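PDB 3VOC: Beta/alpha-amylase from Paenibacillus polymyxa, which hydrolyses alpha-1,4-glucosidic linkages in starch, its beta-amylase part, the piece in this entry, removing successive maltose units from non-reducing chain ends. Local coordinates for residues T322-S327 and T340-V345; G277-G282 and N357-L362. All coordinates share one frame; numbering follows the deposited sequence.

Contact 1 of 2, residues T322-S327 and T340-V345; sequences TCLEMS and TLVDTV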
loop_
_atom_site.group_PDB
_atom_site.type_symbol
_atom_site.label_atom_id
_atom_site.label_comp_id
_atom_site.label_asym_id
_atom_site.label_seq_id
_atom_site.Cartn_x
_atom_site.Cartn_y
_atom_site.Cartn_z
ATOM N N THR A 322 -2.477 7.020 -5.234
ATOM C CA THR A 322 -3.486 6.445 -6.114
ATOM C C THR A 322 -4.698 7.372 -6.203
ATOM O O THR A 322 -4.684 8.476 -5.637
ATOM C CB THR A 322 -3.885 5.034 -5.604
ATOM O OG1 THR A 322 -4.866 4.471 -6.472
ATOM C CG2 THR A 322 -4.441 5.108 -4.189
ATOM N N CYS A 323 -5.736 6.929 -6.910
ATOM C CA CYS A 323 -6.946 7.730 -7.181
ATOM C C CYS A 323 -6.728 8.916 -8.117
ATOM O O CYS A 323 -7.609 9.785 -8.227
ATOM C CB CYS A 323 -7.627 8.243 -5.911
ATOM S SG CYS A 323 -7.890 7.010 -4.711
ATOM N N LEU A 324 -5.595 8.930 -8.819
ATOM C CA LEU A 324 -5.290 10.014 -9.750
ATOM C C LEU A 324 -6.340 10.236 -10.849
ATOM O O LEU A 324 -6.440 11.340 -11.417
ATOM C CB LEU A 324 -3.907 9.820 -10.375
ATOM C CG LEU A 324 -2.775 10.524 -9.633
ATOM C CD1 LEU A 324 -2.518 9.901 -8.257
ATOM C CD2 LEU A 324 -1.503 10.454 -10.481
ATOM N N GLU A 325 -7.127 9.199 -11.137
ATOM C CA GLU A 325 -8.128 9.280 -12.205
ATOM C C GLU A 325 -9.487 9.828 -11.765
ATOM O O GLU A 325 -10.355 10.104 -12.622
ATOM C CB GLU A 325 -8.315 7.903 -12.875
ATOM C CG GLU A 325 -9.354 6.967 -12.228
ATOM C CD GLU A 325 -8.898 6.292 -10.914
ATOM O OE1 GLU A 325 -7.852 6.672 -10.330
ATOM O OE2 GLU A 325 -9.612 5.369 -10.463
ATOM N N MET A 326 -9.680 9.973 -10.453
ATOM C CA MET A 326 -11.004 10.290 -9.890
ATOM C C MET A 326 -11.244 11.779 -9.671
ATOM O O MET A 326 -10.306 12.538 -9.430
ATOM C CB MET A 326 -11.196 9.591 -8.552
ATOM C CG MET A 326 -11.457 8.125 -8.653
ATOM S SD MET A 326 -11.795 7.473 -7.011
ATOM C CE MET A 326 -11.774 5.728 -7.459
ATOM N N SER A 327 -12.512 12.178 -9.735
ATOM C CA SER A 327 -12.904 13.571 -9.498
ATOM C C SER A 327 -13.518 13.732 -8.118
ATOM O O SER A 327 -14.006 12.765 -7.530
ATOM C CB SER A 327 -13.907 14.039 -10.560
ATOM O OG SER A 327 -13.354 13.976 -11.857
ATOM N N THR A 340 -9.096 16.213 -4.382
ATOM C CA THR A 340 -8.532 16.990 -3.266
ATOM C C THR A 340 -7.507 16.178 -2.468
ATOM O O THR A 340 -6.477 16.697 -2.065
ATOM C CB THR A 340 -9.669 17.484 -2.334
ATOM O OG1 THR A 340 -10.420 18.512 -3.005
ATOM C CG2 THR A 340 -9.135 18.020 -0.988
ATOM N N LEU A 341 -7.796 14.904 -2.225
ATOM C CA LEU A 341 -6.864 14.032 -1.488
ATOM C C LEU A 341 -5.531 13.895 -2.231
ATOM O O LEU A 341 -4.452 14.056 -1.628
ATOM C CB LEU A 341 -7.498 12.658 -1.223
ATOM C CG LEU A 341 -6.667 11.585 -0.517
ATOM C CD1 LEU A 341 -6.227 12.054 0.869
ATOM C CD2 LEU A 341 -7.497 10.291 -0.434
ATOM N N VAL A 342 -5.611 13.634 -3.533
ATOM C CA VAL A 342 -4.410 13.591 -4.372
ATOM C C VAL A 342 -3.627 14.903 -4.265
ATOM O O VAL A 342 -2.411 14.881 -4.093
ATOM C CB VAL A 342 -4.740 13.305 -5.864
ATOM C CG1 VAL A 342 -3.472 13.477 -6.727
ATOM C CG2 VAL A 342 -5.341 11.880 -6.036
ATOM N N ASP A 343 -4.327 16.040 -4.376
ATOM C CA ASP A 343 -3.664 17.352 -4.246
ATOM C C ASP A 343 -2.974 17.493 -2.890
ATOM O O ASP A 343 -1.825 17.910 -2.829
ATOM C CB ASP A 343 -4.639 18.513 -4.434
ATOM C CG ASP A 343 -5.193 18.603 -5.846
ATOM O OD1 ASP A 343 -4.747 17.839 -6.729
ATOM O OD2 ASP A 343 -6.099 19.445 -6.064
ATOM N N THR A 344 -3.680 17.123 -1.822
ATOM C CA THR A 344 -3.137 17.202 -0.462
ATOM C C THR A 344 -1.848 16.398 -0.323
ATOM O O THR A 344 -0.808 16.948 0.037
ATOM C CB THR A 344 -4.173 16.738 0.584
ATOM O OG1 THR A 344 -5.300 17.624 0.540
ATOM C CG2 THR A 344 -3.562 16.772 2.007
ATOM N N VAL A 345 -1.913 15.109 -0.634
ATOM C CA VAL A 345 -0.774 14.208 -0.471
ATOM C C VAL A 345 0.365 14.640 -1.380
ATOM O O VAL A 345 1.532 14.739 -0.944
ATOM C CB VAL A 345 -1.180 12.732 -0.745
ATOM C CG1 VAL A 345 0.057 11.834 -0.925
ATOM C CG2 VAL A 345 -2.088 12.210 0.371
#

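Contact 2 of 2, residues G277-G282 and N357-L362; sequences GAKISG and NGENAL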
loop_
_atom_site.group_PDB
_atom_site.type_symbol
_atom_site.label_atom_id
_atom_site.label_comp_id
_atom_site.label_asym_id
_atom_site.label_seq_id
_atom_site.Cartn_x
_atom_site.Cartn_y
_atom_site.Cartn_z
ATOM N N GLY A 277 10.274 2.123 -3.431
ATOM C CA GLY A 277 9.061 2.833 -3.081
ATOM C C GLY A 277 8.068 2.023 -2.266
ATOM O O GLY A 277 8.173 0.793 -2.146
ATOM N N ALA A 278 7.079 2.720 -1.727
ATOM C CA ALA A 278 5.957 2.075 -1.056
ATOM C C ALA A 278 4.726 2.943 -1.302
ATOM O O ALA A 278 4.841 4.067 -1.806
ATOM C CB ALA A 278 6.222 1.899 0.447
ATOM N N LYS A 279 3.557 2.418 -0.953
ATOM C CA LYS A 279 2.293 3.040 -1.336
ATOM C C LYS A 279 1.444 3.453 -0.146
ATOM O O LYS A 279 1.280 2.696 0.821
ATOM C CB LYS A 279 1.498 2.094 -2.234
ATOM C CG LYS A 279 2.346 1.480 -3.368
ATOM C CD LYS A 279 1.559 0.553 -4.322
ATOM C CE LYS A 279 2.475 0.053 -5.460
ATOM N NZ LYS A 279 1.736 -0.644 -6.576
ATOM N N ILE A 280 0.900 4.663 -0.237
ATOM C CA ILE A 280 -0.113 5.118 0.703
ATOM C C ILE A 280 -1.474 4.901 0.045
ATOM O O ILE A 280 -1.650 5.190 -1.145
ATOM C CB ILE A 280 0.129 6.599 1.104
ATOM C CG1 ILE A 280 1.412 6.712 1.953
ATOM C CG2 ILE A 280 -1.090 7.196 1.882
ATOM C CD1 ILE A 280 1.746 8.169 2.383
ATOM N N SER A 281 -2.415 4.362 0.819
ATOM C CA SER A 281 -3.766 4.089 0.368
ATOM C C SER A 281 -4.517 5.385 0.084
ATOM O O SER A 281 -4.317 6.385 0.781
ATOM C CB SER A 281 -4.512 3.333 1.474
ATOM O OG SER A 281 -5.778 2.864 1.025
ATOM N N GLY A 282 -5.420 5.342 -0.894
ATOM C CA GLY A 282 -6.305 6.470 -1.171
ATOM C C GLY A 282 -7.656 6.252 -0.501
ATOM O O GLY A 282 -8.564 5.663 -1.103
ATOM N N ASN A 357 5.133 8.899 -7.377
ATOM C CA ASN A 357 4.657 8.023 -8.454
ATOM C C ASN A 357 3.155 7.821 -8.288
ATOM O O ASN A 357 2.643 7.858 -7.168
ATOM C CB ASN A 357 5.387 6.675 -8.411
ATOM C CG ASN A 357 6.896 6.819 -8.618
ATOM O OD1 ASN A 357 7.681 6.648 -7.682
ATOM N ND2 ASN A 357 7.303 7.137 -9.848
ATOM N N GLY A 358 2.450 7.601 -9.392
ATOM C CA GLY A 358 0.987 7.597 -9.380
ATOM C C GLY A 358 0.360 6.351 -9.974
ATOM O O GLY A 358 1.003 5.621 -10.736
ATOM N N GLU A 359 -0.898 6.104 -9.608
ATOM C CA GLU A 359 -1.663 4.972 -10.135
ATOM C C GLU A 359 -3.102 5.416 -10.204
ATOM O O GLU A 359 -3.493 6.323 -9.479
ATOM C CB GLU A 359 -1.619 3.796 -9.166
ATOM C CG GLU A 359 -0.276 3.135 -9.047
ATOM C CD GLU A 359 -0.288 1.968 -8.087
ATOM O OE1 GLU A 359 -1.345 1.651 -7.516
ATOM O OE2 GLU A 359 0.775 1.364 -7.911
ATOM N N ASN A 360 -3.889 4.771 -11.056
ATOM C CA ASN A 360 -5.357 4.868 -10.968
ATOM C C ASN A 360 -5.847 3.868 -9.924
ATOM O O ASN A 360 -5.240 2.788 -9.762
ATOM C CB ASN A 360 -6.022 4.568 -12.321
ATOM C CG ASN A 360 -5.540 3.259 -12.928
ATOM O OD1 ASN A 360 -4.336 3.008 -12.988
ATOM N ND2 ASN A 360 -6.473 2.416 -13.374
ATOM N N ALA A 361 -6.922 4.216 -9.212
ATOM C CA ALA A 361 -7.465 3.311 -8.185
ATOM C C ALA A 361 -8.210 2.172 -8.860
ATOM O O ALA A 361 -8.091 1.006 -8.469
ATOM C CB ALA A 361 -8.415 4.055 -7.236
ATOM N N LEU A 362 -8.982 2.527 -9.881
ATOM C CA LEU A 362 -9.858 1.575 -10.551
ATOM C C LEU A 362 -9.623 1.669 -12.061
ATOM O O LEU A 362 -9.103 2.670 -12.530
ATOM C CB LEU A 362 -11.321 1.882 -10.212
ATOM C CG LEU A 362 -11.747 1.644 -8.751
ATOM C CD1 LEU A 362 -13.199 2.076 -8.542
ATOM C CD2 LEU A 362 -11.564 0.193 -8.354
#

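Contact 1 of 2, residues T322-S327 and T340-V345
Val-342 packs with both methyls against Cys-323 and Leu-324. The contact belongs to the TIM barrel of this glycosyl hydrolase family 14 domain. Residues 322-327 start the loop after strand 318-321, the sixth of the barrel. Residues 340-345 lie on helix 338-352, which that loop leads into. No hydrogen bond joins the two segments, so the contact is van der Waals packing, and all the touching residues are buried.

Val-342 gives the most surface. Its CG2 lies beside the backbone N and anti to the carbonyl carbon, and this branch meets the loop backbone. It approaches Thr-322 O at 3.5 Å and Cys-323 O at 3.8 Å. The other methyl, CG1, is anti to the backbone N (chi1 172°) and goes to Leu-324. Val-342 also touches Phe-321 of the preceding strand, so this helix residue faces the strand as well as the loop.

Leu-324 reaches the helix through one branch. Its CD1 sits 4.0 Å from Val-342 CG1, and the two side chains cross at about a right angle. Leu-324 also touches Lys-375 and Ile-376, so helix 367-378 packs against it too.

Cys-323 points its CB at the helix, 4.3 Å from Val-342 CG2. Its side chain also touches His-284, a substrate-binding residue by similarity, and Pro-338 at the start of the helix. A type I beta turn runs from Cys-323 to Met-326, and its Met-326 N to Cys-323 O bond engages an oxygen that Val-342 CG2 approaches. Thr-322, also a probable substrate binder, has its CB directed away from the helix and meets Val-342 through its backbone O.

Within the helix, Thr-340 O accepts two bonds, from Thr-344 N at 2.8 Å and from Thr-344 OG1 at 3.0 Å, with the hydroxyl above the carbonyl plane.

Contact 2 of 2, residues G277-G282 and N357-L362
Lys-279 and Glu-359 meet inside the TIM barrel, where two side chains join across its interior. Strand 275-279 is the fifth of the parallel barrel and strand 356-359 the seventh. Strand 318-321 runs between them, and Thr-320 on it touches both side chains. The contact is therefore made by side chains alone. Both residues are buried and belong to the active site by similarity: Lys-279 binds substrate and Glu-359 is the proton acceptor.

The ionic part is one salt bridge. Lys-279 NZ donates to Glu-359 OE2 at 2.6 Å, and the oxygen accepts through its syn lone pair, on the side of OE1. Glu-359 OE1 stays 4.0 Å from Lys-279 NZ, so the ammonium grips one oxygen rather than both. The lysine CG stands beside its own backbone N (chi1 -47°), and the chain beyond is extended, which carries NZ over to the glutamate. Glu-359 is also extended beyond CG, and the two side chains cross at about a right angle. Putting a methionine in place of Lys-279 would probably leave the Glu-359 carboxylate without its charged mate and freer to turn.

The van der Waals part is small. It comes from the end of the lysine chain, where CE passes 3.3 Å from Glu-359 OE2. Thr-385 of strand 383-386 also touches Glu-359.

Further hydrogen bonds lie in the loops that follow the strands. Ser-281 OG is hydrogen-bonded to OE1 of Glu-163, the residue predicted to be the proton donor. Asn-360 OD1 accepts from Leu-387 N and ties its loop to the one after the eighth strand. Its ND2 reaches forward to Leu-362 O at 2.8 Å, with an N-H...O angle of 155°, and lies above that carbonyl plane.

Overall arrangement
Contacts 1 and 2 lie 10 Å apart between centres and touch directly. Both are at the C-terminal end of the barrel strands, where the active site of a TIM barrel lies. Glu-325 of contact 1 probably receives two backbone bonds from contact 2: OE1 from Ala-361 N at 2.9 Å and OE2 from Leu-362 N at 3.0 Å. The loop packed on helix 338-352 is thereby tied to the one after the seventh strand. Thr-322 OG1 lies 3.3 Å from Ala-361 CA, and the Thr-322 side chain is about 4 Å from that of Glu-359, the probable proton acceptor. The Lys-279 side chain is about 5 Å from that of Glu-163, the predicted proton donor.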